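2,5-dihydroxypyridine 5,6-dioxygenase (Pseudomonas putida KT2440, PDB 7CN3) catalyses the iron(II)-dependent oxidative ring cleavage of 2,5-dihydroxypyridine between carbons 5 and 6, giving N-formylmaleamate in the aerobic degradation of nicotinate. Local coordinates at residues C[216-221]-C[317-322]; C[120-125]-C[188-193]; C[140-145]-C[176-181]; C[7-12]-C[44-49]. All coordinates share one frame; numbering follows the deposited sequence.

Contact 1: C[216-221]-C[317-322]; sequences ILPFKN and CHLDIP. With FE2 (Fe (II) ion), chain L; G6C (5-oxidanyl-1H-pyridin-2-one), chain M.
Leu217 and Asp320 pair through both of their backbone groups. Leu217 N gives a hydrogen bond to Asp320 O (2.8 Å), and Asp320 N gives one to Leu217 O (2.9 Å). This single antiparallel bridge, of the hydrogen-bonded kind, is the tight part of the contact. Leu319 CA adds a CA-H...O contact to Leu217 O at 3.3 Å. The apolar pairs around the bridge are looser. Ile216 and Ile321 lie side by side and point the same way, with Ile216 CG1 4.1 Å from Ile321 CG1. A cis peptide bond precedes Pro218, whose CD lies 3.9 Å from Leu319 CD2. The two side chains cross at about a right angle. Phe219 CE1 stays 4.3 Å from Leu319 CD2, and helix 243-254 covers Phe219 and Leu319. Beyond Phe219 the loop becomes partly exposed at Lys220, whose NZ is salt-bridged to Asp71. Residues 319-323 form an outer strand of an antiparallel sheet. Asp320 on this strand and His318 just before it bind the iron(II), through His318 NE2 and Asp320 OD1, each at 2.3 Å. His265 and Ser302 complete the protein share, making a centre of two histidines and one carboxylate with an added serine. The CG of Asp320 stands beside the backbone N (chi1 -81°), which sends the carboxylate toward the metal. Its OD2 is salt-bridged to Arg293 and lies 3.1 Å from OB, the 5-hydroxyl oxygen of the bound pyridone.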
# COMPACT_ATOMS: atom_id res chain seq x y z
N ILE C 216 -36.58 5.66 1.37
CA ILE C 216 -36.08 6.79 0.58
C ILE C 216 -34.58 6.60 0.37
O ILE C 216 -33.82 6.49 1.34
CB ILE C 216 -36.33 8.14 1.26
CG1 ILE C 216 -37.82 8.42 1.40
CG2 ILE C 216 -35.63 9.25 0.45
CD1 ILE C 216 -38.14 9.71 2.19
N LEU C 217 -34.15 6.60 -0.90
CA LEU C 217 -32.74 6.64 -1.27
C LEU C 217 -32.40 8.03 -1.77
O LEU C 217 -33.15 8.61 -2.56
CB LEU C 217 -32.44 5.60 -2.35
CG LEU C 217 -32.82 4.18 -1.91
CD1 LEU C 217 -32.78 3.22 -3.10
CD2 LEU C 217 -31.90 3.67 -0.80
N PRO C 218 -31.25 8.62 -1.35
CA PRO C 218 -30.17 7.95 -0.62
C PRO C 218 -30.21 7.97 0.93
O PRO C 218 -29.20 7.59 1.50
CB PRO C 218 -28.93 8.72 -1.10
CG PRO C 218 -29.42 10.12 -1.27
CD PRO C 218 -30.89 10.00 -1.71
N PHE C 219 -31.32 8.37 1.58
CA PHE C 219 -31.37 8.36 3.04
C PHE C 219 -31.09 6.96 3.59
O PHE C 219 -30.45 6.80 4.63
CB PHE C 219 -32.73 8.82 3.58
CG PHE C 219 -33.18 10.19 3.10
CD1 PHE C 219 -32.34 11.05 2.41
CD2 PHE C 219 -34.49 10.62 3.39
CE1 PHE C 219 -32.79 12.30 1.97
CE2 PHE C 219 -34.95 11.87 2.95
CZ PHE C 219 -34.09 12.72 2.25
N LYS C 220 -31.58 5.93 2.90
CA LYS C 220 -31.37 4.55 3.27
C LYS C 220 -31.97 4.22 4.65
O LYS C 220 -31.34 3.58 5.49
CB LYS C 220 -29.88 4.19 3.23
CG LYS C 220 -29.30 4.10 1.79
CD LYS C 220 -27.76 4.11 1.80
CE LYS C 220 -27.18 4.24 0.41
NZ LYS C 220 -26.03 5.19 0.36
N ASN C 221 -33.22 4.63 4.84
CA ASN C 221 -33.98 4.31 6.04
C ASN C 221 -35.26 3.58 5.67
O ASN C 221 -35.84 3.81 4.60
CB ASN C 221 -34.33 5.56 6.86
CG ASN C 221 -33.10 6.31 7.34
OD1 ASN C 221 -32.10 5.72 7.75
ND2 ASN C 221 -33.17 7.64 7.29
N CYS C 317 -30.77 17.54 -6.98
CA CYS C 317 -31.37 16.75 -5.91
C CYS C 317 -32.18 15.61 -6.49
O CYS C 317 -33.15 15.82 -7.22
CB CYS C 317 -32.27 17.60 -5.02
SG CYS C 317 -33.19 16.58 -3.82
N HIS C 318 -31.84 14.39 -6.10
CA HIS C 318 -32.42 13.24 -6.74
C HIS C 318 -32.72 12.13 -5.73
O HIS C 318 -31.82 11.69 -5.01
CB HIS C 318 -31.46 12.73 -7.79
CG HIS C 318 -31.92 11.47 -8.39
ND1 HIS C 318 -31.38 10.25 -8.06
CD2 HIS C 318 -32.96 11.23 -9.20
CE1 HIS C 318 -32.04 9.31 -8.71
NE2 HIS C 318 -33.00 9.88 -9.40
N LEU C 319 -33.98 11.66 -5.70
CA LEU C 319 -34.43 10.64 -4.76
C LEU C 319 -35.03 9.45 -5.49
O LEU C 319 -35.77 9.63 -6.47
CB LEU C 319 -35.46 11.19 -3.76
CG LEU C 319 -35.15 12.50 -3.02
CD1 LEU C 319 -36.37 12.97 -2.23
CD2 LEU C 319 -33.92 12.36 -2.13
N ASP C 320 -34.71 8.24 -5.00
CA ASP C 320 -35.31 6.98 -5.46
C ASP C 320 -36.12 6.38 -4.32
O ASP C 320 -35.56 6.11 -3.26
CB ASP C 320 -34.25 5.97 -5.90
CG ASP C 320 -33.74 6.22 -7.32
OD1 ASP C 320 -34.55 6.52 -8.21
OD2 ASP C 320 -32.51 6.14 -7.57
N ILE C 321 -37.42 6.17 -4.54
CA ILE C 321 -38.33 5.74 -3.48
C ILE C 321 -39.07 4.47 -3.88
O ILE C 321 -40.02 4.54 -4.69
CB ILE C 321 -39.32 6.87 -3.13
CG1 ILE C 321 -38.55 8.12 -2.67
CG2 ILE C 321 -40.30 6.41 -2.05
CD1 ILE C 321 -39.40 9.40 -2.50
N PRO C 322 -38.69 3.29 -3.37
CA PRO C 322 -39.49 2.08 -3.62
C PRO C 322 -40.61 1.88 -2.60
O PRO C 322 -40.46 2.07 -1.40
CB PRO C 322 -38.45 0.96 -3.52
CG PRO C 322 -37.46 1.47 -2.55
CD PRO C 322 -37.38 2.96 -2.76
FE FE2 L . -34.25 8.04 -9.94
OB G6C M . -31.22 6.20 -10.44
CG G6C M . -30.72 4.96 -10.70
CD1 G6C M . -31.37 4.18 -11.65
CD2 G6C M . -29.59 4.49 -10.03
NE1 G6C M . -30.91 2.97 -11.93
CE2 G6C M . -29.13 3.22 -10.34
CZ G6C M . -29.81 2.48 -11.31
OH G6C M . -29.38 1.24 -11.65
O HOH W 1 -33.72 9.77 -11.37
O HOH W 2 -32.96 6.21 -9.87

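Contact 2: C[120-125]-C[188-193]; sequences LLAVEP and DHWPSG. With G6C (5-oxidanyl-1H-pyridin-2-one), chain M.
Leu120-Leu121 and Asp188-His189 run as adjacent parallel strands, bonded from Leu121 N to Asp188 O and from Trp190 N to Leu121 O, both 3.0 Å. They belong to strands 118-121 and 187-189 at one border of the five-stranded parallel sheet of the alpha/beta domain. Both segments then leave the sheet as loops at the substrate pocket. Leu121 and His189 share one face of the sheet. Leu121 CD2 sits over the centre of the imidazole, 3.5 Å from the centroid of the His189 ring, in a CH-pi contact almost on the ring normal. Pro191 O lies over the opposite ring face. A chi1 of -175° carries the imidazole out to the pocket, and a chi2 of -172° points ND1 at the ligand. His189 ND1 donates to OH of the bound pyridone at 2.6 Å, nearly straight at 172°. Replacing the imidazole by an alanine is likely to cost that oxygen its donor and open a gap between Leu121 and Pro191. On the other sheet face, Leu120 CD1 packs on Trp190 CB. Beyond the strands, Glu124 crosses Pro191 at about a right angle, and its carboxylate accepts from the backbone N of Met288 and Met290. In-plane bonds at both ring nitrogens fix the rotation of His189: a water hydrogen-bonded to His189 NE2 at 2.8 Å also accepts from Val123 N and donates to Trp190 O.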
# COMPACT_ATOMS: atom_id res chain seq x y z
N LEU C 120 -21.48 -0.23 -19.05
CA LEU C 120 -21.90 -1.06 -17.92
C LEU C 120 -21.42 -0.43 -16.62
O LEU C 120 -20.21 -0.35 -16.37
CB LEU C 120 -21.35 -2.48 -18.05
CG LEU C 120 -21.69 -3.48 -16.94
CD1 LEU C 120 -23.18 -3.76 -16.90
CD2 LEU C 120 -20.92 -4.76 -17.13
N LEU C 121 -22.36 0.03 -15.80
CA LEU C 121 -22.04 0.53 -14.47
C LEU C 121 -21.79 -0.65 -13.54
O LEU C 121 -22.51 -1.66 -13.58
CB LEU C 121 -23.19 1.39 -13.94
CG LEU C 121 -22.99 2.07 -12.58
CD1 LEU C 121 -21.86 3.08 -12.62
CD2 LEU C 121 -24.28 2.74 -12.07
N ALA C 122 -20.75 -0.55 -12.71
CA ALA C 122 -20.42 -1.63 -11.77
C ALA C 122 -19.73 -1.02 -10.55
O ALA C 122 -18.51 -0.81 -10.58
CB ALA C 122 -19.55 -2.68 -12.45
N VAL C 123 -20.51 -0.75 -9.49
CA VAL C 123 -20.03 0.06 -8.36
C VAL C 123 -20.42 -0.57 -7.02
O VAL C 123 -19.87 -0.18 -5.99
CB VAL C 123 -20.57 1.51 -8.42
CG1 VAL C 123 -19.89 2.29 -9.53
CG2 VAL C 123 -22.12 1.54 -8.55
N GLU C 124 -21.35 -1.53 -7.02
CA GLU C 124 -21.79 -2.15 -5.77
C GLU C 124 -20.70 -3.09 -5.21
O GLU C 124 -19.83 -3.55 -5.95
CB GLU C 124 -23.09 -2.93 -6.00
CG GLU C 124 -24.33 -2.04 -6.18
CD GLU C 124 -24.83 -1.41 -4.87
OE1 GLU C 124 -25.77 -1.98 -4.26
OE2 GLU C 124 -24.32 -0.34 -4.47
N PRO C 125 -20.75 -3.41 -3.92
CA PRO C 125 -19.71 -4.28 -3.35
C PRO C 125 -19.68 -5.63 -4.05
O PRO C 125 -20.72 -6.13 -4.51
CB PRO C 125 -20.13 -4.43 -1.88
CG PRO C 125 -21.08 -3.35 -1.61
CD PRO C 125 -21.70 -2.92 -2.90
N ASP C 188 -26.44 -0.06 -19.01
CA ASP C 188 -27.05 -0.97 -18.06
C ASP C 188 -26.20 -0.96 -16.79
O ASP C 188 -25.14 -0.33 -16.73
CB ASP C 188 -27.17 -2.39 -18.63
CG ASP C 188 -28.35 -3.15 -18.04
OD1 ASP C 188 -28.50 -3.13 -16.80
OD2 ASP C 188 -29.13 -3.77 -18.80
N HIS C 189 -26.66 -1.70 -15.78
CA HIS C 189 -26.08 -1.62 -14.45
C HIS C 189 -26.05 -3.03 -13.86
O HIS C 189 -27.10 -3.67 -13.75
CB HIS C 189 -26.90 -0.67 -13.56
CG HIS C 189 -26.32 -0.44 -12.20
ND1 HIS C 189 -26.99 0.24 -11.21
CD2 HIS C 189 -25.14 -0.83 -11.65
CE1 HIS C 189 -26.24 0.28 -10.12
NE2 HIS C 189 -25.11 -0.35 -10.37
N TRP C 190 -24.86 -3.50 -13.52
CA TRP C 190 -24.73 -4.75 -12.77
C TRP C 190 -24.60 -4.39 -11.30
O TRP C 190 -23.61 -3.74 -10.92
CB TRP C 190 -23.51 -5.54 -13.27
CG TRP C 190 -23.00 -6.73 -12.41
CD1 TRP C 190 -23.71 -7.50 -11.51
CD2 TRP C 190 -21.68 -7.30 -12.46
NE1 TRP C 190 -22.91 -8.49 -10.99
CE2 TRP C 190 -21.65 -8.39 -11.54
CE3 TRP C 190 -20.51 -7.00 -13.18
CZ2 TRP C 190 -20.52 -9.16 -11.33
CZ3 TRP C 190 -19.37 -7.78 -12.97
CH2 TRP C 190 -19.38 -8.83 -12.05
N PRO C 191 -25.55 -4.75 -10.42
CA PRO C 191 -26.78 -5.56 -10.55
C PRO C 191 -28.03 -4.76 -10.87
O PRO C 191 -28.13 -3.59 -10.51
CB PRO C 191 -26.92 -6.16 -9.15
CG PRO C 191 -26.41 -4.99 -8.23
CD PRO C 191 -25.41 -4.19 -9.06
N SER C 192 -29.00 -5.40 -11.53
CA SER C 192 -30.30 -4.75 -11.66
C SER C 192 -31.41 -5.77 -11.87
O SER C 192 -31.50 -6.76 -11.14
CB SER C 192 -30.25 -3.70 -12.79
OG SER C 192 -29.65 -4.23 -13.96
N GLY C 193 -32.28 -5.54 -12.85
CA GLY C 193 -33.41 -6.42 -13.06
C GLY C 193 -34.72 -5.70 -12.83
O GLY C 193 -35.52 -6.11 -11.99
OB G6C M . -31.22 6.20 -10.44
CG G6C M . -30.72 4.96 -10.70
CD1 G6C M . -31.37 4.18 -11.65
CD2 G6C M . -29.59 4.49 -10.03
NE1 G6C M . -30.91 2.97 -11.93
CE2 G6C M . -29.13 3.22 -10.34
CZ G6C M . -29.81 2.48 -11.31
OH G6C M . -29.38 1.24 -11.65
O HOH W 3 -22.99 -1.84 -9.44

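Contact 3: C[140-145]-C[176-181]; sequences RRVLAA and TEYGYA. With G6C (5-oxidanyl-1H-pyridin-2-one), chain M.
Val142 lays its CG1 methyl against Thr176, 3.7 Å from Thr176 CB, the two side chains meeting at a slant. The valine comes from helix 136-151. The threonine lies on strand 175-177, an outer strand of an antiparallel sheet, so this is a helix packed on a sheet border. Thr176 and, just past the strand end, Tyr178 start toward the helix, while Glu177 between them starts away from it. Val142 has CG1 anti to the backbone N (chi1 166°), which leaves CG2 beside that N and facing Glu177 O at 4.1 Å. The same CG1 methyl lies at the edge of the Tyr178 ring, near its plane. One helix position on, Leu143 CD1 touches Tyr178 CE2 at 3.8 Å. The Tyr178 ring also puts CE1 over the centre of the Tyr180 ring. The polar ends of the packed residues are bonded outside the contact: Thr176 OG1 pairs with Arg186, and Tyr178 OH with Asp182. On the other side Glu177 binds the pyridone. Its chain is extended beyond CG, and its carboxylate reaches the part of the ligand remote from the iron. If a leucine stood here, the ring N-H would probably lose its acceptor and the ligand would be less firmly oriented. Glu177 OE2 accepts from the ligand NE1 at 3.0 Å (N-H...O 148°), while Glu177 OE1 lies 2.8 Å from the ligand OH.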
# COMPACT_ATOMS: atom_id res chain seq x y z
N ARG C 140 -34.57 -12.00 -20.38
CA ARG C 140 -35.80 -12.43 -21.05
C ARG C 140 -37.03 -11.92 -20.30
O ARG C 140 -37.98 -11.43 -20.91
CB ARG C 140 -35.84 -13.95 -21.19
CG ARG C 140 -37.09 -14.46 -21.97
CD ARG C 140 -37.50 -15.91 -21.66
NE ARG C 140 -37.41 -16.28 -20.25
CZ ARG C 140 -38.42 -16.24 -19.38
NH1 ARG C 140 -39.62 -15.84 -19.78
NH2 ARG C 140 -38.24 -16.60 -18.11
N ARG C 141 -37.03 -12.02 -18.97
CA ARG C 141 -38.20 -11.61 -18.21
C ARG C 141 -38.38 -10.09 -18.25
O ARG C 141 -39.51 -9.60 -18.32
CB ARG C 141 -38.09 -12.09 -16.77
CG ARG C 141 -38.09 -13.60 -16.59
CD ARG C 141 -38.10 -13.97 -15.10
NE ARG C 141 -36.93 -13.47 -14.38
CZ ARG C 141 -36.94 -12.43 -13.54
NH1 ARG C 141 -38.07 -11.76 -13.34
NH2 ARG C 141 -35.83 -12.05 -12.91
N VAL C 142 -37.29 -9.33 -18.18
CA VAL C 142 -37.39 -7.88 -18.19
C VAL C 142 -37.92 -7.40 -19.53
O VAL C 142 -38.77 -6.49 -19.60
CB VAL C 142 -36.03 -7.24 -17.85
CG1 VAL C 142 -36.04 -5.78 -18.19
CG2 VAL C 142 -35.67 -7.39 -16.35
N LEU C 143 -37.46 -8.01 -20.63
CA LEU C 143 -37.91 -7.61 -21.95
C LEU C 143 -39.38 -7.93 -22.17
O LEU C 143 -40.07 -7.20 -22.90
CB LEU C 143 -37.06 -8.28 -23.03
CG LEU C 143 -35.95 -7.42 -23.64
CD1 LEU C 143 -35.21 -6.72 -22.54
CD2 LEU C 143 -35.03 -8.29 -24.44
N ALA C 144 -39.88 -9.01 -21.59
CA ALA C 144 -41.30 -9.30 -21.71
C ALA C 144 -42.11 -8.21 -21.02
O ALA C 144 -43.15 -7.77 -21.54
CB ALA C 144 -41.63 -10.67 -21.13
N ALA C 145 -41.65 -7.75 -19.86
CA ALA C 145 -42.28 -6.61 -19.21
C ALA C 145 -42.19 -5.36 -20.07
O ALA C 145 -43.17 -4.61 -20.21
CB ALA C 145 -41.63 -6.35 -17.85
N THR C 176 -34.83 -0.31 -19.74
CA THR C 176 -34.68 -1.60 -19.08
C THR C 176 -33.30 -1.70 -18.45
O THR C 176 -32.35 -1.08 -18.91
CB THR C 176 -34.84 -2.77 -20.05
OG1 THR C 176 -33.81 -2.71 -21.04
CG2 THR C 176 -36.25 -2.78 -20.73
N GLU C 177 -33.21 -2.51 -17.40
CA GLU C 177 -31.94 -2.81 -16.74
C GLU C 177 -31.98 -4.28 -16.36
O GLU C 177 -32.72 -4.66 -15.45
CB GLU C 177 -31.71 -1.92 -15.49
CG GLU C 177 -31.51 -0.44 -15.81
CD GLU C 177 -31.15 0.37 -14.57
OE1 GLU C 177 -30.63 -0.23 -13.62
OE2 GLU C 177 -31.38 1.59 -14.53
N TYR C 178 -31.21 -5.10 -17.07
CA TYR C 178 -31.12 -6.51 -16.76
C TYR C 178 -29.70 -6.94 -16.39
O TYR C 178 -29.46 -8.13 -16.20
CB TYR C 178 -31.66 -7.36 -17.92
CG TYR C 178 -31.22 -6.95 -19.31
CD1 TYR C 178 -29.95 -7.25 -19.77
CD2 TYR C 178 -32.09 -6.28 -20.16
CE1 TYR C 178 -29.54 -6.90 -21.04
CE2 TYR C 178 -31.69 -5.92 -21.44
CZ TYR C 178 -30.42 -6.23 -21.88
OH TYR C 178 -30.02 -5.87 -23.15
N GLY C 179 -28.76 -6.00 -16.27
CA GLY C 179 -27.48 -6.29 -15.65
C GLY C 179 -26.29 -6.40 -16.58
O GLY C 179 -25.17 -6.59 -16.08
N TYR C 180 -26.46 -6.31 -17.89
CA TYR C 180 -25.27 -6.35 -18.73
C TYR C 180 -25.49 -5.51 -19.98
O TYR C 180 -26.63 -5.23 -20.38
CB TYR C 180 -24.87 -7.80 -19.08
CG TYR C 180 -25.94 -8.71 -19.67
CD1 TYR C 180 -26.81 -9.41 -18.85
CD2 TYR C 180 -26.04 -8.90 -21.04
CE1 TYR C 180 -27.75 -10.26 -19.37
CE2 TYR C 180 -26.99 -9.77 -21.58
CZ TYR C 180 -27.84 -10.45 -20.74
OH TYR C 180 -28.78 -11.32 -21.24
N ALA C 181 -24.39 -5.08 -20.58
CA ALA C 181 -24.41 -4.10 -21.66
C ALA C 181 -24.03 -4.80 -22.97
O ALA C 181 -22.91 -4.66 -23.47
CB ALA C 181 -23.47 -2.96 -21.36
OB G6C M . -31.22 6.20 -10.44
CG G6C M . -30.72 4.96 -10.70
CD1 G6C M . -31.37 4.18 -11.65
CD2 G6C M . -29.59 4.49 -10.03
NE1 G6C M . -30.91 2.97 -11.93
CE2 G6C M . -29.13 3.22 -10.34
CZ G6C M . -29.81 2.48 -11.31
OH G6C M . -29.38 1.24 -11.65

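Contact 4: C[7-12]-C[44-49]; sequences QLTQMF and MEAAQR
Thr9 and Ala46 mark the crossing of two helices whose short segments approach to 8.3 Å between axes, at a crossing angle of -55°. Small residues allow this closeness. The apolar contacts come first. Ala46 CB sits 3.5 Å from Phe12 CB and 3.7 Å from Thr9 O, so one methyl meets both a side chain and the backbone of the other helix. The Phe12 ring itself leads off toward Trp190. In Thr9, OG1 stands beside the backbone N (chi1 -63°), so CG2 is left anti to that N and aimed at helix 37-49. There it lies 4.3 Å from Glu45 CB and 4.4 Å from Arg49 CD. The polar contacts run through a water at one side of the crossing. This water is 2.9 Å from Thr9 OG1 and 2.9 Å from Glu45 OE1. Thr9 OG1 is also bonded to Asn5 O, one turn back in its own helix. Charged contacts extend to the assembly: Arg49 forms a salt bridge with Glu13 of a neighbouring subunit, and its ion pair with Glu13 of its own chain is long and weak. Helix 37-49 is the connection in the beta-alpha-beta crossover between strands 26-31 and 53-58, and it rests on the latter through Met44 and Ala47 on Val54. Helix 5-18 lies next to it, with Leu8 and Met11 turned to helix 126-131.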
# COMPACT_ATOMS: atom_id res chain seq x y z
N GLN C 7 -12.49 -15.13 -7.81
CA GLN C 7 -13.90 -15.24 -8.17
C GLN C 7 -14.40 -13.93 -8.77
O GLN C 7 -15.16 -13.95 -9.74
CB GLN C 7 -14.73 -15.63 -6.95
CG GLN C 7 -16.21 -15.77 -7.27
CD GLN C 7 -17.03 -16.15 -6.07
OE1 GLN C 7 -16.51 -16.70 -5.09
NE2 GLN C 7 -18.32 -15.86 -6.12
N LEU C 8 -13.95 -12.80 -8.24
CA LEU C 8 -14.38 -11.51 -8.76
C LEU C 8 -13.95 -11.35 -10.21
O LEU C 8 -14.72 -10.83 -11.04
CB LEU C 8 -13.82 -10.39 -7.90
CG LEU C 8 -14.31 -8.98 -8.26
CD1 LEU C 8 -15.82 -8.97 -8.27
CD2 LEU C 8 -13.76 -7.96 -7.27
N THR C 9 -12.72 -11.77 -10.54
CA THR C 9 -12.28 -11.80 -11.94
C THR C 9 -13.14 -12.75 -12.76
O THR C 9 -13.52 -12.44 -13.89
CB THR C 9 -10.80 -12.18 -12.05
OG1 THR C 9 -10.02 -11.18 -11.39
CG2 THR C 9 -10.36 -12.26 -13.52
N GLN C 10 -13.49 -13.92 -12.19
CA GLN C 10 -14.33 -14.87 -12.92
C GLN C 10 -15.72 -14.30 -13.16
O GLN C 10 -16.33 -14.53 -14.22
CB GLN C 10 -14.40 -16.20 -12.16
CG GLN C 10 -13.20 -17.10 -12.40
CD GLN C 10 -13.01 -18.19 -11.33
OE1 GLN C 10 -13.38 -18.01 -10.16
NE2 GLN C 10 -12.43 -19.31 -11.73
N MET C 11 -16.24 -13.53 -12.21
CA MET C 11 -17.55 -12.89 -12.39
C MET C 11 -17.50 -11.87 -13.52
O MET C 11 -18.42 -11.80 -14.33
CB MET C 11 -18.00 -12.22 -11.08
CG MET C 11 -18.57 -13.19 -10.06
SD MET C 11 -18.34 -12.64 -8.34
CE MET C 11 -19.06 -11.00 -8.35
N PHE C 12 -16.43 -11.09 -13.61
CA PHE C 12 -16.35 -10.12 -14.69
C PHE C 12 -16.21 -10.80 -16.05
O PHE C 12 -16.77 -10.32 -17.04
CB PHE C 12 -15.21 -9.14 -14.44
CG PHE C 12 -15.66 -7.91 -13.73
CD1 PHE C 12 -15.78 -7.89 -12.35
CD2 PHE C 12 -16.06 -6.79 -14.46
CE1 PHE C 12 -16.23 -6.76 -11.70
CE2 PHE C 12 -16.51 -5.66 -13.81
CZ PHE C 12 -16.60 -5.64 -12.44
N MET C 44 -10.24 -5.09 -15.51
CA MET C 44 -9.09 -4.99 -16.41
C MET C 44 -8.61 -6.37 -16.80
O MET C 44 -8.43 -6.68 -17.98
CB MET C 44 -7.95 -4.20 -15.74
CG MET C 44 -8.23 -2.74 -15.49
SD MET C 44 -8.11 -1.82 -17.04
CE MET C 44 -6.35 -1.95 -17.37
N GLU C 45 -8.43 -7.24 -15.79
CA GLU C 45 -7.89 -8.57 -16.03
C GLU C 45 -8.88 -9.44 -16.81
O GLU C 45 -8.48 -10.17 -17.73
CB GLU C 45 -7.51 -9.21 -14.70
CG GLU C 45 -6.22 -8.58 -14.10
CD GLU C 45 -5.64 -9.37 -12.94
OE1 GLU C 45 -5.68 -10.62 -12.97
OE2 GLU C 45 -5.13 -8.73 -11.99
N ALA C 46 -10.17 -9.37 -16.48
CA ALA C 46 -11.15 -10.17 -17.21
C ALA C 46 -11.20 -9.75 -18.67
O ALA C 46 -11.30 -10.60 -19.57
CB ALA C 46 -12.53 -10.05 -16.58
N ALA C 47 -11.15 -8.44 -18.93
CA ALA C 47 -11.18 -7.98 -20.32
C ALA C 47 -9.94 -8.48 -21.06
O ALA C 47 -10.04 -8.91 -22.22
CB ALA C 47 -11.29 -6.46 -20.36
N GLN C 48 -8.77 -8.47 -20.40
CA GLN C 48 -7.56 -9.02 -21.01
C GLN C 48 -7.70 -10.52 -21.29
O GLN C 48 -7.30 -11.00 -22.35
CB GLN C 48 -6.35 -8.76 -20.13
CG GLN C 48 -5.84 -7.34 -20.20
CD GLN C 48 -4.87 -7.02 -19.08
OE1 GLN C 48 -3.78 -7.59 -19.00
NE2 GLN C 48 -5.28 -6.11 -18.19
N ARG C 49 -8.26 -11.28 -20.34
CA ARG C 49 -8.39 -12.71 -20.57
C ARG C 49 -9.36 -13.01 -21.70
O ARG C 49 -9.23 -14.03 -22.38
CB ARG C 49 -8.80 -13.41 -19.27
CG ARG C 49 -7.70 -13.32 -18.17
CD ARG C 49 -8.07 -14.03 -16.85
NE ARG C 49 -8.38 -15.44 -17.07
CZ ARG C 49 -7.51 -16.44 -16.93
NH1 ARG C 49 -6.26 -16.18 -16.56
NH2 ARG C 49 -7.90 -17.70 -17.15
O HOH W 4 -7.24 -11.18 -10.57

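Along the chain contact 4 comes first, contact 2 follows with contact 3 nested inside its loop, and contact 1 comes last. Contacts 2 and 3 touch, their centres 13 Å apart: Asp188 takes probable hydrogen bonds from Tyr178 N and Gly179 N, tying the parallel sheet to the iron-bearing antiparallel one. Contacts 1 and 3 reach opposite borders of that antiparallel sheet. Contacts 1, 2 and 3 all touch the bound pyridone. It is thus held in a pocket between the two sheets, with the iron of contact 1 at one end and side chains of contacts 2 and 3 at the other. Contact 4, about 32 Å from contact 1 between centres, meets contact 2 at Trp190 and lies at subunit interfaces.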